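Local coordinates for major Capsid Protein VP1 (Chimpanzee polyomavirus Bob, PDB 6Y9I) that forms the pentameric building blocks of the polyomavirus outer capsid shell and binds glycan receptors on host cells, at the interface of chains A and B. Coordinates in Å, arbitrary orientation; residue numbers count along the deposited sequence, not the author numbering. Chains: chain A/B, Major Capsid Protein VP1.

The interface of chains A and B. Residues chain A 25, 99, 278; chain B 145, 183, 205-206.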
# COMPACT_ATOMS: atom_id res chain seq x y z
N TYR A 25 1.02 6.33 29.91
CA TYR A 25 0.98 7.23 28.74
C TYR A 25 2.32 7.92 28.66
O TYR A 25 2.86 8.26 29.75
CB TYR A 25 -0.11 8.28 28.87
CG TYR A 25 -1.42 7.86 28.29
CD1 TYR A 25 -1.56 7.71 26.92
CD2 TYR A 25 -2.53 7.64 29.10
CE1 TYR A 25 -2.77 7.35 26.36
CE2 TYR A 25 -3.74 7.27 28.55
CZ TYR A 25 -3.87 7.13 27.18
OH TYR A 25 -5.06 6.78 26.62
N VAL A 99 -3.13 7.75 20.83
CA VAL A 99 -4.46 8.25 21.30
C VAL A 99 -4.75 9.63 20.73
O VAL A 99 -3.83 10.47 20.72
CB VAL A 99 -4.55 8.25 22.84
CG1 VAL A 99 -5.88 8.82 23.29
CG2 VAL A 99 -4.41 6.84 23.38
N PRO A 278 -0.12 11.61 22.09
CA PRO A 278 0.27 10.72 23.18
C PRO A 278 0.14 9.24 22.79
O PRO A 278 -0.73 8.89 21.96
CB PRO A 278 -0.71 11.06 24.31
CG PRO A 278 -1.88 11.78 23.66
CD PRO A 278 -1.38 12.33 22.35
N GLN B 145 -11.54 8.62 25.56
CA GLN B 145 -10.51 9.57 26.03
C GLN B 145 -10.60 10.85 25.19
O GLN B 145 -10.65 10.75 23.94
CB GLN B 145 -9.10 9.00 25.95
CG GLN B 145 -8.01 10.04 26.21
CD GLN B 145 -7.97 10.51 27.65
OE1 GLN B 145 -7.91 9.70 28.57
NE2 GLN B 145 -7.96 11.83 27.83
N LEU B 183 -2.54 14.50 27.01
CA LEU B 183 -3.42 13.49 27.62
C LEU B 183 -3.83 14.01 29.00
O LEU B 183 -2.99 13.97 29.90
CB LEU B 183 -2.66 12.17 27.70
CG LEU B 183 -3.52 10.91 27.83
CD1 LEU B 183 -4.18 10.84 29.20
CD2 LEU B 183 -4.54 10.82 26.70
N ASP B 205 -10.63 4.79 24.49
CA ASP B 205 -9.67 4.83 25.62
C ASP B 205 -8.95 3.48 25.69
O ASP B 205 -9.52 2.47 26.12
CB ASP B 205 -10.39 5.19 26.92
CG ASP B 205 -9.46 5.34 28.11
OD1 ASP B 205 -8.25 5.06 27.94
OD2 ASP B 205 -9.97 5.71 29.22
N PRO B 206 -7.67 3.39 25.28
CA PRO B 206 -6.96 2.11 25.33
C PRO B 206 -6.64 1.69 26.78
O PRO B 206 -6.34 0.55 26.96
CB PRO B 206 -5.68 2.40 24.55
CG PRO B 206 -5.43 3.85 24.83
CD PRO B 206 -6.80 4.49 24.83
O HOH W 1 -6.86 7.24 28.29
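B:Leu183 lies against one face of the A:Tyr25 ring, its branch carbon CG 3.5 Å from the ring centroid in a CH-pi contact. The two methyls divide the ring between them: CD1 rests over the CD2/CE2 side, 3.6 Å from A:Tyr25 CD2, while CD2 sits towards CZ and CE1. The leucine side chain crosses the tyrosine at about a right angle; CG, near anti to the backbone N (chi1 -159°), is carried over the ring centre. Behind the branch, B:Leu183 CB reaches the pyrrolidine ring of A:Pro278, 4.1 Å from its CB, so the leucine is flanked by a second apolar group of chain A. The phenol end of A:Tyr25 runs on towards B:Pro206, whose CD is 3.4 Å from the hydroxyl OH. B:Pro206 CG also packs tightly on A:Val99 CG2, at 3.5 Å, and this valine methyl lies in the plane of the A:Tyr25 ring at its edge. The two methyls of A:Val99 serve different partners, CG2 the proline and CG1 the aliphatic B:Gln145 CG at 3.8 Å. Water 1 provides one polar link, lying 2.5 Å from A:Tyr25 OH. This water also contacts the side-chain amide oxygen B:Gln145 OE1 and the carboxylate oxygen B:Asp205 OD1, joining the phenol to two chain B groups. With these two acceptors as its chain B partners, the water would probably give its hydrogens to them and take the phenol's. This mixed patch, part of the contact between neighbouring VP1 subunits in the five-copy assembly, thus combines apolar packing with a water bridge. The B:Gln145 chain bends at chi2 (69°), leaving CG against A:Val99 and turning the amide away from the valine, with OE1 2.7 Å from the oxygen of water 1.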